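Long-range contact in putative secreted endoglycosylceramidase (Rhodococcus hoagii, PDB 6JYZ), which probably hydrolyses the O-glycosidic bond between the sugar and the ceramide of glycosphingolipids, as an endogalactosylceramidase of glycoside hydrolase family 5: residues Q404-L416 with F424-P437. Sequence-based numbering, arbitrary orientation.
Sequences QLARAYPRAAPGL and FRGDGSGRIEAWYP. With IPA (isopropyl alcohol), chain C; EDO (1,2-ethanediol), chain F.
Pro410 CB sits over the centre of one face of the Phe424 ring, a CH-pi contact 3.7 Å from the centroid and 3° off the normal. The Trp435 indole has Pro437 N over one face and at its edge the carbonyls of Ala406 and Arg407; the Tyr409 ring meets it rim to rim, planes at 54°. Tyr409, Pro410, Phe424, Trp435 and Pro437 belong to the C-terminal beta sandwich that follows the family 5 barrel, Ala406 and Arg407 to the loop after helix 399-405. Strand 409-414 pairs antiparallel with 431-437 in one sheet, 416-420 with 423-428 in the other, so the Pro410-Phe424 contact lies between the sheets. Trp435 CG is anti to the backbone N (chi1 162°), which carries NE1 to Ala406 O (2.8 Å) in the ring plane, joining the strand to that loop. Tyr409 and Trp435 exchange two backbone bonds. A classic beta bulge follows: Arg411 N (weakly) and Ala412 N donate to Glu433 O, and Glu433 N returns a bond to Ala412 O. Pro414, at the first corner of the type II turn 413-416, packs its CD on Ile432 CG1 at 3.9 Å. Within the turn, Gly415 O accepts Asp427 N. Arg38 and Arg462 pair with the Glu433 carboxylate. An isopropanol, probably from the crystallisation liquor, links Arg411 to Glu433, which are not salt-bridged: its O2 takes Arg411 NE (2.8 Å) and donates to Glu433 OE1 (2.9 Å).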
# COMPACT_ATOMS: atom_id res chain seq x y z
N GLN A 404 12.95 -2.35 -13.06
CA GLN A 404 13.33 -2.64 -11.70
C GLN A 404 12.22 -3.37 -10.94
O GLN A 404 12.47 -4.30 -10.17
CB GLN A 404 13.69 -1.34 -10.97
CG GLN A 404 14.91 -0.64 -11.52
CD GLN A 404 16.13 -1.52 -11.42
OE1 GLN A 404 16.36 -2.21 -10.42
NE2 GLN A 404 16.94 -1.41 -12.46
N LEU A 405 10.98 -2.95 -11.16
CA LEU A 405 9.87 -3.54 -10.43
C LEU A 405 9.61 -4.98 -10.80
O LEU A 405 9.09 -5.76 -10.04
CB LEU A 405 8.60 -2.72 -10.63
CG LEU A 405 8.68 -1.25 -10.19
CD1 LEU A 405 7.32 -0.60 -10.40
CD2 LEU A 405 9.15 -1.11 -8.75
N ALA A 406 10.01 -5.37 -12.03
CA ALA A 406 9.80 -6.73 -12.52
C ALA A 406 10.94 -7.69 -12.13
O ALA A 406 10.90 -8.85 -12.57
CB ALA A 406 9.61 -6.72 -14.03
N ARG A 407 11.92 -7.23 -11.38
CA ARG A 407 13.07 -8.08 -11.08
C ARG A 407 12.68 -9.39 -10.44
O ARG A 407 11.73 -9.51 -9.66
CB ARG A 407 14.08 -7.34 -10.22
CG ARG A 407 14.92 -6.37 -11.06
CD ARG A 407 15.69 -5.33 -10.25
NE ARG A 407 16.50 -5.94 -9.22
CZ ARG A 407 17.23 -5.27 -8.29
NH1 ARG A 407 17.30 -3.94 -8.36
NH2 ARG A 407 17.77 -5.94 -7.30
N ALA A 408 13.46 -10.44 -10.74
CA ALA A 408 13.24 -11.78 -10.23
C ALA A 408 13.20 -11.78 -8.70
O ALA A 408 14.00 -11.07 -8.02
CB ALA A 408 14.41 -12.68 -10.71
N TYR A 409 12.35 -12.63 -8.12
CA TYR A 409 12.33 -12.82 -6.67
C TYR A 409 11.64 -14.12 -6.32
O TYR A 409 10.77 -14.57 -7.08
CB TYR A 409 11.63 -11.63 -5.92
CG TYR A 409 10.12 -11.53 -6.11
CD1 TYR A 409 9.59 -11.16 -7.32
CD2 TYR A 409 9.28 -11.86 -5.07
CE1 TYR A 409 8.21 -11.10 -7.53
CE2 TYR A 409 7.89 -11.78 -5.25
CZ TYR A 409 7.37 -11.44 -6.48
OH TYR A 409 5.99 -11.36 -6.63
N PRO A 410 11.89 -14.67 -5.15
CA PRO A 410 11.13 -15.82 -4.65
C PRO A 410 9.81 -15.34 -4.05
O PRO A 410 9.81 -14.55 -3.07
CB PRO A 410 12.04 -16.45 -3.59
CG PRO A 410 12.86 -15.24 -3.07
CD PRO A 410 13.04 -14.32 -4.25
N ARG A 411 8.70 -15.77 -4.60
CA ARG A 411 7.38 -15.50 -4.04
C ARG A 411 7.18 -16.20 -2.72
O ARG A 411 6.66 -15.63 -1.72
CB ARG A 411 6.28 -15.92 -5.02
CG ARG A 411 6.30 -15.17 -6.35
CD ARG A 411 5.43 -15.95 -7.37
NE ARG A 411 4.06 -16.19 -6.93
CZ ARG A 411 2.97 -15.54 -7.36
NH1 ARG A 411 3.03 -14.61 -8.26
NH2 ARG A 411 1.84 -15.88 -6.78
N ALA A 412 7.57 -17.46 -2.64
CA ALA A 412 7.39 -18.30 -1.47
C ALA A 412 8.54 -19.28 -1.39
O ALA A 412 8.87 -19.92 -2.43
CB ALA A 412 6.05 -19.03 -1.51
N ALA A 413 9.16 -19.39 -0.23
CA ALA A 413 10.31 -20.28 -0.12
C ALA A 413 10.44 -20.74 1.30
O ALA A 413 10.36 -19.90 2.22
CB ALA A 413 11.55 -19.60 -0.54
N PRO A 414 10.57 -22.03 1.59
CA PRO A 414 10.62 -22.50 2.97
C PRO A 414 11.94 -22.15 3.63
O PRO A 414 13.03 -22.38 3.08
CB PRO A 414 10.49 -24.05 2.85
CG PRO A 414 11.07 -24.31 1.56
CD PRO A 414 10.71 -23.15 0.61
N GLY A 415 11.93 -21.56 4.82
CA GLY A 415 13.16 -21.25 5.52
C GLY A 415 14.04 -20.33 4.70
O GLY A 415 15.26 -20.46 4.78
N LEU A 416 13.51 -19.32 3.98
CA LEU A 416 14.33 -18.39 3.24
C LEU A 416 15.34 -17.72 4.15
O LEU A 416 14.95 -17.24 5.23
CB LEU A 416 13.39 -17.34 2.64
CG LEU A 416 14.02 -16.33 1.73
CD1 LEU A 416 14.54 -16.95 0.42
CD2 LEU A 416 12.98 -15.25 1.42
N PHE A 424 18.60 -16.68 -4.55
CA PHE A 424 18.13 -16.81 -3.18
C PHE A 424 18.49 -18.14 -2.59
O PHE A 424 18.84 -19.08 -3.37
CB PHE A 424 16.60 -16.56 -3.02
CG PHE A 424 15.76 -17.49 -3.90
CD1 PHE A 424 15.47 -17.23 -5.22
CD2 PHE A 424 15.27 -18.64 -3.31
CE1 PHE A 424 14.70 -18.11 -5.97
CE2 PHE A 424 14.48 -19.52 -4.06
CZ PHE A 424 14.22 -19.28 -5.37
N ARG A 425 18.46 -18.26 -1.29
CA ARG A 425 18.85 -19.48 -0.62
C ARG A 425 18.11 -19.62 0.67
O ARG A 425 17.57 -18.60 1.21
CB ARG A 425 20.35 -19.65 -0.44
CG ARG A 425 20.99 -18.68 0.51
CD ARG A 425 22.54 -18.94 0.60
NE ARG A 425 23.17 -18.71 -0.68
CZ ARG A 425 23.68 -19.67 -1.48
NH1 ARG A 425 23.75 -20.93 -1.12
NH2 ARG A 425 24.04 -19.36 -2.70
N GLY A 426 18.05 -20.80 1.23
CA GLY A 426 17.37 -21.02 2.48
C GLY A 426 17.60 -22.41 3.00
O GLY A 426 18.50 -23.15 2.49
N ASP A 427 16.93 -22.74 4.06
CA ASP A 427 17.02 -24.07 4.67
C ASP A 427 15.66 -24.44 5.18
O ASP A 427 15.23 -23.83 6.21
CB ASP A 427 18.10 -24.07 5.76
CG ASP A 427 18.37 -25.43 6.36
OD1 ASP A 427 17.58 -26.32 6.14
OD2 ASP A 427 19.33 -25.50 7.19
N GLY A 428 14.97 -25.34 4.49
CA GLY A 428 13.63 -25.68 4.93
C GLY A 428 13.03 -26.71 3.99
O GLY A 428 13.66 -27.11 2.99
N SER A 429 11.80 -27.09 4.31
CA SER A 429 11.11 -28.15 3.58
C SER A 429 9.84 -27.60 2.97
O SER A 429 9.04 -27.02 3.70
CB SER A 429 10.83 -29.41 4.44
OG SER A 429 12.09 -29.96 4.82
N GLY A 430 9.66 -27.74 1.67
CA GLY A 430 8.40 -27.34 1.04
C GLY A 430 8.66 -26.86 -0.38
O GLY A 430 9.77 -26.97 -0.92
N ARG A 431 7.62 -26.33 -0.98
CA ARG A 431 7.66 -25.94 -2.38
C ARG A 431 8.17 -24.51 -2.57
O ARG A 431 7.62 -23.54 -2.00
CB ARG A 431 6.25 -26.04 -2.98
CG ARG A 431 6.18 -25.67 -4.45
CD ARG A 431 4.74 -25.72 -4.94
NE ARG A 431 4.27 -27.09 -4.82
CZ ARG A 431 3.98 -27.86 -5.86
NH1 ARG A 431 4.13 -27.41 -7.09
NH2 ARG A 431 3.56 -29.09 -5.66
N ILE A 432 9.20 -24.36 -3.34
CA ILE A 432 9.69 -23.05 -3.76
C ILE A 432 8.86 -22.55 -4.91
O ILE A 432 8.61 -23.32 -5.88
CB ILE A 432 11.15 -23.19 -4.23
CG1 ILE A 432 12.05 -23.55 -3.05
CG2 ILE A 432 11.64 -21.90 -4.88
CD1 ILE A 432 13.40 -24.18 -3.45
N GLU A 433 8.46 -21.27 -4.92
CA GLU A 433 7.84 -20.64 -6.05
C GLU A 433 8.53 -19.34 -6.34
O GLU A 433 8.64 -18.49 -5.41
CB GLU A 433 6.38 -20.36 -5.79
CG GLU A 433 5.60 -21.65 -5.61
CD GLU A 433 4.10 -21.45 -5.36
OE1 GLU A 433 3.46 -20.62 -6.06
OE2 GLU A 433 3.56 -22.21 -4.55
N ALA A 434 9.04 -19.11 -7.53
CA ALA A 434 9.80 -17.91 -7.83
C ALA A 434 9.40 -17.33 -9.17
O ALA A 434 8.93 -18.08 -10.08
CB ALA A 434 11.28 -18.14 -7.72
N TRP A 435 9.62 -16.03 -9.36
CA TRP A 435 9.38 -15.31 -10.60
C TRP A 435 10.68 -14.87 -11.24
O TRP A 435 11.59 -14.41 -10.55
CB TRP A 435 8.59 -14.03 -10.22
CG TRP A 435 8.60 -12.96 -11.27
CD1 TRP A 435 9.35 -11.80 -11.27
CD2 TRP A 435 7.89 -12.91 -12.54
NE1 TRP A 435 9.15 -11.05 -12.41
CE2 TRP A 435 8.27 -11.73 -13.22
CE3 TRP A 435 6.92 -13.77 -13.11
CZ2 TRP A 435 7.66 -11.37 -14.43
CZ3 TRP A 435 6.34 -13.39 -14.32
CH2 TRP A 435 6.71 -12.20 -14.96
N TYR A 436 10.70 -14.92 -12.58
CA TYR A 436 11.80 -14.36 -13.36
C TYR A 436 11.21 -13.59 -14.54
O TYR A 436 10.36 -14.16 -15.24
CB TYR A 436 12.74 -15.44 -13.93
CG TYR A 436 13.40 -16.27 -12.86
CD1 TYR A 436 12.74 -17.35 -12.29
CD2 TYR A 436 14.64 -15.91 -12.40
CE1 TYR A 436 13.26 -18.02 -11.21
CE2 TYR A 436 15.21 -16.60 -11.32
CZ TYR A 436 14.51 -17.64 -10.74
OH TYR A 436 15.02 -18.28 -9.64
N PRO A 437 11.59 -12.35 -14.82
CA PRO A 437 11.02 -11.61 -15.95
C PRO A 437 11.70 -11.96 -17.26
O PRO A 437 12.88 -12.35 -17.28
CB PRO A 437 11.35 -10.13 -15.61
CG PRO A 437 12.66 -10.23 -14.81
CD PRO A 437 12.51 -11.53 -14.02
C1 IPA C . 3.12 -16.64 -2.85
C2 IPA C . 2.76 -17.96 -3.55
C3 IPA C . 1.30 -18.23 -3.64
O2 IPA C . 3.22 -17.93 -4.91
C1 EDO F . 22.04 -15.17 -1.99
O1 EDO F . 22.51 -15.98 -0.92
C2 EDO F . 22.32 -15.88 -3.24
O2 EDO F . 23.60 -16.50 -3.32